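PDB 1W7C: lysyl oxidase from Pichia pastoris, which oxidises the primary amine of lysyl side chains to an aldehyde, using a copper ion and a topaquinone cofactor formed from its own tyrosine. Local coordinates for the interface of chains A and B. Coordinates in Å, arbitrary orientation; residue numbers count along the deposited sequence, not the author numbering. Chains: chain A/B, Lysyl oxidase.

The interface of chains A and B. Residues chain A 200, 266, 432, 434, 436-437, 439, 459-460, 663, 666, 728; chain B 412-414.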
ATOM      1  N   ASP A 200      -6.630 -30.029  -8.743  1.00 20.73           N
ATOM      2  CA  ASP A 200      -6.655 -28.849  -9.621  1.00 22.16           C
ATOM      3  C   ASP A 200      -5.282 -28.202  -9.762  1.00 19.49           C
ATOM      4  O   ASP A 200      -5.204 -27.013 -10.031  1.00 20.09           O
ATOM      5  CB  ASP A 200      -7.680 -27.811  -9.086  0.70 28.93           C
ATOM      6  CG  ASP A 200      -8.085 -26.791 -10.135  0.70 22.47           C
ATOM      7  OD1 ASP A 200      -8.384 -27.250 -11.258  0.70 25.17           O
ATOM      8  OD2 ASP A 200      -8.118 -25.531  -9.942  0.70 28.31           O
ATOM      9  N   ILE A 266      -2.475 -27.609  -1.212  1.00 18.62           N
ATOM     10  CA  ILE A 266      -2.648 -26.352  -0.492  1.00 19.96           C
ATOM     11  C   ILE A 266      -2.933 -26.534   0.993  1.00 20.39           C
ATOM     12  O   ILE A 266      -2.360 -25.867   1.824  1.00 18.88           O
ATOM     13  CB  ILE A 266      -3.779 -25.515  -1.126  1.00 19.49           C
ATOM     14  CG1 ILE A 266      -3.491 -25.143  -2.566  1.00 18.09           C
ATOM     15  CG2 ILE A 266      -4.042 -24.236  -0.290  1.00 21.11           C
ATOM     16  CD1 ILE A 266      -4.742 -24.741  -3.284  1.00 22.87           C
ATOM     17  N   ILE A 432     -14.833 -12.135  -5.166  1.00 14.75           N
ATOM     18  CA  ILE A 432     -13.673 -12.913  -5.557  1.00 14.51           C
ATOM     19  C   ILE A 432     -14.048 -13.730  -6.786  1.00 14.45           C
ATOM     20  O   ILE A 432     -15.066 -14.438  -6.795  1.00 16.34           O
ATOM     21  CB  ILE A 432     -13.265 -13.864  -4.382  1.00 15.02           C
ATOM     22  CG1 ILE A 432     -12.735 -13.018  -3.220  1.00 14.63           C
ATOM     23  CG2 ILE A 432     -12.205 -14.830  -4.911  1.00 17.81           C
ATOM     24  CD1 ILE A 432     -12.392 -13.819  -1.956  1.00 15.68           C
ATOM     25  N   THR A 434     -12.639 -16.652  -9.069  1.00 14.88           N
ATOM     26  CA  THR A 434     -11.707 -17.727  -9.328  1.00 14.55           C
ATOM     27  C   THR A 434     -11.930 -18.170 -10.760  1.00 15.06           C
ATOM     28  O   THR A 434     -12.969 -18.730 -11.106  1.00 16.97           O
ATOM     29  CB  THR A 434     -11.925 -18.909  -8.387  1.00 16.43           C
ATOM     30  OG1 THR A 434     -11.814 -18.493  -7.010  1.00 16.70           O
ATOM     31  CG2 THR A 434     -10.853 -19.942  -8.663  1.00 17.18           C
ATOM     32  N   GLY A 436     -10.404 -20.428 -13.369  1.00 18.94           N
ATOM     33  CA  GLY A 436      -9.462 -21.535 -13.474  1.00 19.16           C
ATOM     34  C   GLY A 436      -8.491 -21.549 -12.300  1.00 18.79           C
ATOM     35  O   GLY A 436      -8.881 -21.742 -11.154  1.00 18.87           O
ATOM     36  N   ASN A 437      -7.219 -21.381 -12.607  1.00 19.26           N
ATOM     37  CA  ASN A 437      -6.142 -21.427 -11.618  1.00 19.13           C
ATOM     38  C   ASN A 437      -6.024 -20.175 -10.726  1.00 18.62           C
ATOM     39  O   ASN A 437      -5.492 -20.258  -9.633  1.00 20.07           O
ATOM     40  CB  ASN A 437      -4.784 -21.674 -12.315  1.00 21.33           C
ATOM     41  CG  ASN A 437      -4.477 -20.655 -13.402  1.00 22.33           C
ATOM     42  OD1 ASN A 437      -5.241 -20.516 -14.359  1.00 25.41           O
ATOM     43  ND2 ASN A 437      -3.326 -19.974 -13.292  1.00 23.43           N
ATOM     44  N   ASP A 439      -7.189 -16.823  -8.508  0.60 15.88           N
ATOM     45  CA  ASP A 439      -8.200 -16.284  -7.622  0.60 15.12           C
ATOM     46  C   ASP A 439      -7.913 -14.810  -7.458  0.60 15.56           C
ATOM     47  O   ASP A 439      -6.874 -14.419  -6.916  0.60 16.33           O
ATOM     48  CB  ASP A 439      -8.143 -16.940  -6.261  0.60 14.86           C
ATOM     49  CG  ASP A 439      -8.390 -18.422  -6.313  1.00 15.34           C
ATOM     50  OD1 ASP A 439      -7.522 -19.174  -6.859  1.00 16.12           O
ATOM     51  OD2 ASP A 439      -9.422 -18.918  -5.839  1.00 15.89           O
ATOM     52  N   ALA A 459      -4.187 -14.667  -5.948  1.00 21.60           N
ATOM     53  CA  ALA A 459      -3.703 -15.876  -5.287  1.00 22.14           C
ATOM     54  C   ALA A 459      -4.006 -17.014  -6.293  1.00 21.90           C
ATOM     55  O   ALA A 459      -4.425 -16.794  -7.460  1.00 23.26           O
ATOM     56  CB  ALA A 459      -4.393 -16.129  -3.888  1.00 22.66           C
ATOM     57  N   GLY A 460      -3.813 -18.215  -5.833  1.00 20.31           N
ATOM     58  CA  GLY A 460      -4.174 -19.393  -6.574  1.00 17.57           C
ATOM     59  C   GLY A 460      -2.924 -20.038  -7.140  1.00 15.46           C
ATOM     60  O   GLY A 460      -1.826 -19.800  -6.637  1.00 17.26           O
ATOM     61  N   ASN A 663       0.809 -22.297  -3.719  1.00 15.40           N
ATOM     62  CA  ASN A 663      -0.026 -21.206  -4.243  1.00 14.33           C
ATOM     63  C   ASN A 663       0.640 -19.860  -4.004  1.00 15.00           C
ATOM     64  O   ASN A 663       1.412 -19.677  -3.060  1.00 15.75           O
ATOM     65  CB  ASN A 663      -1.383 -21.127  -3.529  1.00 15.26           C
ATOM     66  CG  ASN A 663      -2.549 -21.834  -4.234  1.00 17.07           C
ATOM     67  OD1 ASN A 663      -3.692 -21.464  -3.973  1.00 19.51           O
ATOM     68  ND2 ASN A 663      -2.291 -22.820  -5.084  1.00 16.52           N
ATOM     69  N   PHE A 666      -1.930 -13.637  -1.236  1.00 13.55           N
ATOM     70  CA  PHE A 666      -2.604 -12.371  -1.467  1.00 13.22           C
ATOM     71  C   PHE A 666      -1.843 -11.200  -0.846  1.00 13.93           C
ATOM     72  O   PHE A 666      -2.001 -10.066  -1.293  1.00 14.62           O
ATOM     73  CB  PHE A 666      -4.006 -12.352  -0.840  1.00 13.41           C
ATOM     74  CG  PHE A 666      -5.094 -13.103  -1.605  1.00 14.48           C
ATOM     75  CD1 PHE A 666      -5.987 -13.951  -0.910  1.00 16.50           C
ATOM     76  CD2 PHE A 666      -5.322 -12.888  -2.933  1.00 14.65           C
ATOM     77  CE1 PHE A 666      -7.057 -14.565  -1.594  1.00 15.06           C
ATOM     78  CE2 PHE A 666      -6.355 -13.497  -3.594  1.00 14.39           C
ATOM     79  CZ  PHE A 666      -7.217 -14.331  -2.930  1.00 16.07           C
ATOM     80  N   TYR A 728     -23.184 -21.688   1.797  1.00 22.12           N
ATOM     81  CA  TYR A 728     -22.145 -21.921   0.789  1.00 25.07           C
ATOM     82  C   TYR A 728     -22.273 -23.297   0.181  1.00 27.34           C
ATOM     83  O   TYR A 728     -22.095 -24.330   0.861  1.00 30.71           O
ATOM     84  CB  TYR A 728     -20.760 -21.745   1.388  1.00 23.43           C
ATOM     85  CG  TYR A 728     -19.650 -21.962   0.392  1.00 22.85           C
ATOM     86  CD1 TYR A 728     -19.281 -20.964  -0.497  1.00 20.19           C
ATOM     87  CD2 TYR A 728     -18.966 -23.169   0.332  1.00 25.71           C
ATOM     88  CE1 TYR A 728     -18.268 -21.140  -1.422  1.00 20.78           C
ATOM     89  CE2 TYR A 728     -17.930 -23.354  -0.589  1.00 21.31           C
ATOM     90  CZ  TYR A 728     -17.597 -22.332  -1.465  1.00 20.97           C
ATOM     91  OH  TYR A 728     -16.586 -22.486  -2.381  1.00 22.35           O
TER
ATOM     92  N   ARG B 412      -6.037 -18.343  -1.020  1.00 14.86           N
ATOM     93  CA  ARG B 412      -7.145 -19.254  -1.222  1.00 15.83           C
ATOM     94  C   ARG B 412      -7.043 -19.914  -2.579  1.00 15.84           C
ATOM     95  O   ARG B 412      -6.365 -19.398  -3.476  1.00 15.44           O
ATOM     96  CB  ARG B 412      -8.495 -18.490  -1.187  1.00 15.24           C
ATOM     97  CG  ARG B 412      -8.756 -17.726  -2.501  1.00 14.66           C
ATOM     98  CD  ARG B 412     -10.034 -16.891  -2.545  1.00 16.03           C
ATOM     99  NE  ARG B 412     -11.198 -17.566  -1.961  1.00 15.21           N
ATOM    100  CZ  ARG B 412     -11.818 -18.606  -2.489  1.00 16.18           C
ATOM    101  NH1 ARG B 412     -11.388 -19.113  -3.628  1.00 16.43           N
ATOM    102  NH2 ARG B 412     -12.849 -19.156  -1.836  1.00 16.65           N
ATOM    103  N   HIS B 413      -7.812 -20.998  -2.729  1.00 15.85           N
ATOM    104  CA  HIS B 413      -8.156 -21.476  -4.052  1.00 15.33           C
ATOM    105  C   HIS B 413      -9.449 -22.275  -4.025  1.00 15.90           C
ATOM    106  O   HIS B 413      -9.678 -23.040  -3.106  1.00 17.19           O
ATOM    107  CB  HIS B 413      -7.015 -22.297  -4.712  1.00 16.35           C
ATOM    108  CG  HIS B 413      -7.304 -22.679  -6.126  1.00 16.20           C
ATOM    109  ND1 HIS B 413      -7.533 -21.747  -7.115  1.00 15.11           N
ATOM    110  CD2 HIS B 413      -7.433 -23.895  -6.715  1.00 17.26           C
ATOM    111  CE1 HIS B 413      -7.765 -22.373  -8.254  1.00 16.80           C
ATOM    112  NE2 HIS B 413      -7.723 -23.678  -8.038  1.00 17.95           N
ATOM    113  N   THR B 414     -10.234 -22.132  -5.087  1.00 16.09           N
ATOM    114  CA  THR B 414     -11.396 -22.982  -5.343  1.00 15.91           C
ATOM    115  C   THR B 414     -11.148 -23.735  -6.636  1.00 18.21           C
ATOM    116  O   THR B 414     -10.905 -23.146  -7.670  1.00 18.74           O
ATOM    117  CB  THR B 414     -12.674 -22.138  -5.450  1.00 17.46           C
ATOM    118  OG1 THR B 414     -12.936 -21.524  -4.182  1.00 17.33           O
ATOM    119  CG2 THR B 414     -13.884 -22.967  -5.809  1.00 19.14           C
TER
HETATM  120  O   HOH W   1     -15.517 -20.224  -3.364  1.00 18.83           O
HETATM  121  O   HOH W   2     -11.088 -23.184 -10.407  1.00 24.38           O
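Strand 411-415 of chain B runs past chain A with its backbone extended at B:Arg412, while the facing A:Thr434, A:Gly436 and A:Asp439 lie in loop. In this homodimeric copper/topaquinone amine oxidase, A:Asp439 directly follows the tyrosine that becomes topaquinone, so chain B is likely to brace the cofactor segment. B:His413, with CG anti to its backbone N, inserts its ring between two carboxylates. B:His413 NE2 donates to A:Asp200 OD2 at 2.7 Å, nearly straight; the bond enters the anti lone pair of A:Asp200 OD2, and carboxylate and ring are almost coplanar, 6° apart. B:His413 ND1 meets the syn lone pair of A:Asp439 OD1 at 2.6 Å, equally straight, but here the carboxylate is turned 75° from the ring. With each ring nitrogen facing a carboxylate oxygen, the imidazole is likely to be doubly protonated and positively charged, and its rotation is fixed. The carbonyl A:Gly436 O lies in the ring plane at the edge, 3.2 Å from B:His413 CE1, and A:Ile266 CD1 packs on CB.

The other oxygen, A:Asp439 OD2, forms a salt bridge with B:Arg412 NH1 at 3.0 Å, through its anti lone pair and in the guanidinium plane, though the bond is bent (141° at H). A:Thr434 OG1 reaches A:Asp439 OD2 from above the carboxylate plane, 2.7 Å away. An alanine in place of A:Asp439 would remove the acceptors for both B:His413 ND1 and B:Arg412 NH1, and would probably loosen the chain B strand against the cofactor segment.

B:Arg412 has CG tucked between backbone N and carbonyl carbon, and a bend at chi3 lets NH1 also bond B:Thr414 OG1 within its own strand. Its methylenes lie at the rim of A:Phe666, B:Arg412 CG 3.7 Å from A:Phe666 CE1, while CD touches A:Ile432 CG2. Waters extend the contact: one joins A:Tyr728 OH to B:Thr414 OG1, another links A:Gly436 O with B:Thr414 O.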